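Local atomic coordinates of aspartokinase 1, chloroplastic (Arabidopsis thaliana, PDB entry 2CDQ), a protein that catalyses the ATP-dependent phosphorylation of L-aspartate, the first step of lysine, threonine, methionine and isoleucine synthesis, and binds lysine and S-adenosylmethionine as allosteric effectors. Residues V341-I346 with K418-I423; V374-E379 with V450-Q455. One frame throughout, in Å; residues are numbered along the deposited sequence.

Contact 1: residues V341-I346 with K418-I423; sequences VTMLDI and KGRAII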
# COMPACT_ATOMS: atom_id res chain seq x y z
N VAL A 341 -3.25 -16.08 6.41
CA VAL A 341 -2.53 -14.82 6.55
C VAL A 341 -3.16 -13.96 7.62
O VAL A 341 -4.36 -14.08 7.92
CB VAL A 341 -2.42 -14.04 5.21
CG1 VAL A 341 -1.68 -14.88 4.16
CG2 VAL A 341 -3.80 -13.59 4.69
N THR A 342 -2.34 -13.09 8.20
CA THR A 342 -2.78 -12.15 9.22
C THR A 342 -2.86 -10.77 8.60
O THR A 342 -1.89 -10.29 8.00
CB THR A 342 -1.80 -12.17 10.40
OG1 THR A 342 -1.78 -13.48 10.97
CG2 THR A 342 -2.19 -11.14 11.46
N MET A 343 -4.03 -10.14 8.73
CA MET A 343 -4.28 -8.82 8.16
C MET A 343 -4.39 -7.76 9.25
O MET A 343 -5.00 -8.01 10.30
CB MET A 343 -5.54 -8.83 7.30
CG MET A 343 -6.01 -7.44 6.85
SD MET A 343 -7.30 -7.47 5.60
CE MET A 343 -8.72 -8.07 6.51
N LEU A 344 -3.81 -6.60 9.00
CA LEU A 344 -3.90 -5.46 9.91
C LEU A 344 -4.54 -4.26 9.25
O LEU A 344 -4.28 -3.98 8.08
CB LEU A 344 -2.53 -5.06 10.46
CG LEU A 344 -1.99 -5.93 11.61
CD1 LEU A 344 -0.96 -6.89 11.06
CD2 LEU A 344 -1.39 -5.06 12.69
N ASP A 345 -5.38 -3.56 10.01
CA ASP A 345 -6.02 -2.33 9.56
C ASP A 345 -5.61 -1.16 10.45
O ASP A 345 -5.72 -1.24 11.68
CB ASP A 345 -7.54 -2.50 9.55
CG ASP A 345 -8.27 -1.27 9.05
OD1 ASP A 345 -7.91 -0.74 7.97
OD2 ASP A 345 -9.22 -0.83 9.73
N ILE A 346 -5.14 -0.08 9.83
CA ILE A 346 -4.60 1.06 10.56
C ILE A 346 -5.32 2.33 10.11
O ILE A 346 -5.03 2.88 9.04
CB ILE A 346 -3.06 1.18 10.33
CG1 ILE A 346 -2.35 -0.08 10.84
CG2 ILE A 346 -2.48 2.42 11.00
CD1 ILE A 346 -1.04 -0.35 10.14
N LYS A 418 -6.99 -12.44 12.07
CA LYS A 418 -6.35 -13.70 11.75
C LYS A 418 -7.21 -14.52 10.80
O LYS A 418 -8.35 -14.16 10.51
CB LYS A 418 -6.03 -14.49 13.02
CG LYS A 418 -4.76 -14.01 13.75
CD LYS A 418 -4.57 -14.68 15.12
CE LYS A 418 -5.34 -13.96 16.22
NZ LYS A 418 -4.95 -14.43 17.59
N GLY A 419 -6.65 -15.62 10.30
CA GLY A 419 -7.41 -16.57 9.49
C GLY A 419 -7.99 -16.05 8.20
O GLY A 419 -9.10 -16.42 7.83
N ARG A 420 -7.24 -15.18 7.51
CA ARG A 420 -7.57 -14.77 6.13
C ARG A 420 -6.71 -15.53 5.13
O ARG A 420 -5.86 -16.34 5.51
CB ARG A 420 -7.39 -13.25 5.91
CG ARG A 420 -7.93 -12.35 7.01
CD ARG A 420 -9.45 -12.34 7.07
NE ARG A 420 -9.87 -12.45 8.46
CZ ARG A 420 -10.99 -11.93 8.97
NH1 ARG A 420 -11.82 -11.23 8.21
NH2 ARG A 420 -11.26 -12.10 10.25
N ALA A 421 -6.92 -15.27 3.84
CA ALA A 421 -6.16 -15.90 2.78
C ALA A 421 -6.12 -14.98 1.57
O ALA A 421 -7.04 -14.19 1.37
CB ALA A 421 -6.77 -17.25 2.40
N ILE A 422 -5.05 -15.09 0.77
CA ILE A 422 -4.89 -14.30 -0.45
C ILE A 422 -5.10 -15.17 -1.68
O ILE A 422 -4.44 -16.19 -1.83
CB ILE A 422 -3.47 -13.68 -0.57
CG1 ILE A 422 -2.89 -13.25 0.79
CG2 ILE A 422 -3.46 -12.57 -1.63
CD1 ILE A 422 -2.89 -11.79 1.07
N ILE A 423 -6.01 -14.77 -2.56
CA ILE A 423 -6.07 -15.32 -3.91
C ILE A 423 -5.41 -14.31 -4.84
O ILE A 423 -5.82 -13.16 -4.91
CB ILE A 423 -7.53 -15.62 -4.37
CG1 ILE A 423 -8.14 -16.74 -3.53
CG2 ILE A 423 -7.58 -15.98 -5.87
CD1 ILE A 423 -9.65 -16.77 -3.56
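The guanidinium of Arg-420, whose CB packs on Val-341 CG2 at 3.8 Å, is met edge-on by the carbonyl of Lys-418. Arg-420 NE donates to Lys-418 O at 3.1 Å in a nearly straight bond, and that oxygen lies within 4° of the guanidinium plane, although NE itself stands above the carbonyl plane. At the far end NH1 bonds Gln-451, so the flat group is gripped at two of its nitrogens, which should fix its rotation. The chain bends at chi2 (-70°), which sets CD, and again at chi3, and NE reaches the carbonyl two residues back. Gly-419, at positive phi, makes the corner where the chain leaves one sheet for the other.

The backbones meet in one antiparallel hydrogen-bonded pair, Val-341 with Arg-420. Val-341 N donates to Arg-420 O at 2.8 Å, and Arg-420 N returns to Val-341 O at 3.1 Å. Strands 341-346 and 420-423 lie at 98° to each other, consistent with a pairing limited to this one bridge. On the face that carries the Val-341 and Arg-420 side chains, the valine branches divide the work: CG2 lies against the Arg-420 carbonyl, 3.5 Å from its C, and CG1 touches Ile-422 CG1 at 3.9 Å, the two side chains crossing at about a right angle. The side chains of Thr-342 and Lys-418 lie alongside and point the same way, with Thr-342 OG1 4.1 Å from Lys-418 CG; Lys-418 NZ reaches Gln-398.

The contact is the joint between two antiparallel sheets of the ACT region. Strand 341-347 pairs with 413-418 and 381-386, whereas 420-427 lies between 332-339 and 461-467. Met-343 and Ile-422 lean on Ile-465 of the latter strand, and helix 468-483 packs on Ala-421 and Ile-423.

Contact 2: residues V374-E379 with V450-Q455; sequences VVATSE and VQMISQ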
# COMPACT_ATOMS: atom_id res chain seq x y z
N VAL A 374 1.12 -7.76 1.41
CA VAL A 374 0.19 -6.99 0.58
C VAL A 374 -0.21 -5.69 1.29
O VAL A 374 -0.36 -5.68 2.52
CB VAL A 374 -1.05 -7.86 0.24
CG1 VAL A 374 -2.06 -7.09 -0.58
CG2 VAL A 374 -0.62 -9.11 -0.48
N VAL A 375 -0.35 -4.60 0.54
CA VAL A 375 -0.73 -3.30 1.10
C VAL A 375 -1.79 -2.62 0.24
O VAL A 375 -1.74 -2.67 -1.00
CB VAL A 375 0.50 -2.34 1.29
CG1 VAL A 375 0.05 -0.94 1.69
CG2 VAL A 375 1.46 -2.88 2.33
N ALA A 376 -2.76 -2.00 0.91
CA ALA A 376 -3.77 -1.16 0.26
C ALA A 376 -4.10 0.01 1.18
O ALA A 376 -3.69 0.03 2.34
CB ALA A 376 -5.02 -1.97 -0.06
N THR A 377 -4.85 0.98 0.66
CA THR A 377 -5.16 2.19 1.41
C THR A 377 -6.59 2.64 1.19
O THR A 377 -7.25 2.20 0.25
CB THR A 377 -4.26 3.35 0.98
OG1 THR A 377 -4.25 3.42 -0.45
CG2 THR A 377 -2.84 3.17 1.50
N SER A 378 -7.06 3.52 2.08
CA SER A 378 -8.23 4.36 1.81
C SER A 378 -7.86 5.80 2.21
O SER A 378 -6.71 6.05 2.60
CB SER A 378 -9.47 3.86 2.55
OG SER A 378 -9.50 4.32 3.90
N GLU A 379 -8.81 6.73 2.13
CA GLU A 379 -8.52 8.14 2.44
C GLU A 379 -8.00 8.35 3.86
O GLU A 379 -7.22 9.26 4.11
CB GLU A 379 -9.73 9.05 2.19
CG GLU A 379 -10.39 8.91 0.81
CD GLU A 379 -9.54 9.41 -0.34
OE1 GLU A 379 -8.55 10.14 -0.10
OE2 GLU A 379 -9.86 9.07 -1.50
N VAL A 450 -14.76 -9.89 -1.27
CA VAL A 450 -13.34 -9.70 -1.06
C VAL A 450 -13.14 -8.58 -0.05
O VAL A 450 -13.71 -7.50 -0.20
CB VAL A 450 -12.63 -9.36 -2.39
CG1 VAL A 450 -11.19 -8.95 -2.14
CG2 VAL A 450 -12.69 -10.56 -3.34
N GLN A 451 -12.34 -8.85 0.97
CA GLN A 451 -12.11 -7.88 2.05
C GLN A 451 -11.08 -6.81 1.72
O GLN A 451 -11.13 -5.71 2.26
CB GLN A 451 -11.69 -8.59 3.34
CG GLN A 451 -12.79 -9.43 3.98
CD GLN A 451 -12.21 -10.45 4.93
OE1 GLN A 451 -11.54 -10.11 5.90
NE2 GLN A 451 -12.45 -11.73 4.63
N MET A 452 -10.14 -7.14 0.82
CA MET A 452 -9.06 -6.23 0.48
C MET A 452 -8.58 -6.53 -0.94
O MET A 452 -8.36 -7.70 -1.28
CB MET A 452 -7.92 -6.39 1.50
CG MET A 452 -6.66 -5.57 1.25
SD MET A 452 -5.54 -5.68 2.66
CE MET A 452 -4.04 -5.03 1.95
N ILE A 453 -8.44 -5.49 -1.76
CA ILE A 453 -7.97 -5.65 -3.14
C ILE A 453 -6.70 -4.82 -3.35
O ILE A 453 -6.59 -3.71 -2.82
CB ILE A 453 -9.06 -5.25 -4.19
CG1 ILE A 453 -10.42 -5.87 -3.84
CG2 ILE A 453 -8.66 -5.69 -5.60
CD1 ILE A 453 -11.61 -5.18 -4.46
N SER A 454 -5.73 -5.37 -4.09
CA SER A 454 -4.47 -4.67 -4.33
C SER A 454 -3.79 -5.05 -5.64
O SER A 454 -3.31 -6.18 -5.81
CB SER A 454 -3.51 -4.86 -3.14
OG SER A 454 -2.31 -4.14 -3.33
N GLN A 455 -3.76 -4.10 -6.57
CA GLN A 455 -3.03 -4.24 -7.83
C GLN A 455 -2.14 -3.03 -8.06
O GLN A 455 -2.61 -1.89 -7.98
CB GLN A 455 -3.98 -4.41 -9.01
CG GLN A 455 -3.28 -4.43 -10.37
CD GLN A 455 -4.24 -4.59 -11.53
OE1 GLN A 455 -4.92 -5.61 -11.65
NE2 GLN A 455 -4.31 -3.58 -12.38
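Met-452 reaches into strand 374-378 and delivers its methyl to the backbone between Val-375 and Ala-376. CG leaves CB anti to the backbone N (chi1 177°), and the rest of the chain is extended. Beyond CB, CG comes to 4.2 Å from Ala-376 CB. SD lies near the sulfur of Met-343, and CE does most of the touching: it is 3.4 Å from Ala-376 N and 3.7 Å from Val-375 C, and it also rests on Ala-376 CB and, at 3.8 Å, on Val-374 CG1. The Val-374 and Met-452 side chains pass one another head to tail.

Ser-454 OG donates to Val-375 O at 2.8 Å, tilted 33° from the carbonyl plane, while its CB lies 3.7 Å from Val-374 CG1. Ala-376 CB, in turn, sits 3.6 Å from Ile-453 O. The strands, at 107° to each other, belong to the two antiparallel sheets of the ACT region. At this dimer interface Ile-453 and Gln-455 continue their sheet in an antiparallel ladder with the second subunit, and Ser-378 belongs to the lysine site.

Every touching residue is buried, and Thr-377 N of the second subunit also hydrogen-bonds Ser-454 OG. One hydroxyl thus donates to a carbonyl of its own chain and accepts an amide of the other. The chemistry implies apolar side-chain groups packed against backbone, with one hydrogen bond between the segments, at a serine that also ties in the neighbouring subunit.

Contacts 1 and 2 both join the two ACT sheets, their centres 11 Å apart, and they touch directly. Arg-420 NH1 lies 2.6 Å from Gln-451 OE1, a probable hydrogen bond; Met-343 SD and Met-452 SD approach to 3.9 Å, and Ile-422 CD1 packs on Val-374 CG2 at 3.8 Å. Contact 2 is nearer the lysine effector: the side chain of Val-375 is about 6 Å from a bound lysine, against about 10 Å for that of Ile-422, and Ser-378 O accepts a bond from a lysine NZ. The side chain of Thr-342 is about 8 Å from a bound S-adenosylmethionine, that of Val-374 about 12 Å. Both contacts also reach the second subunit.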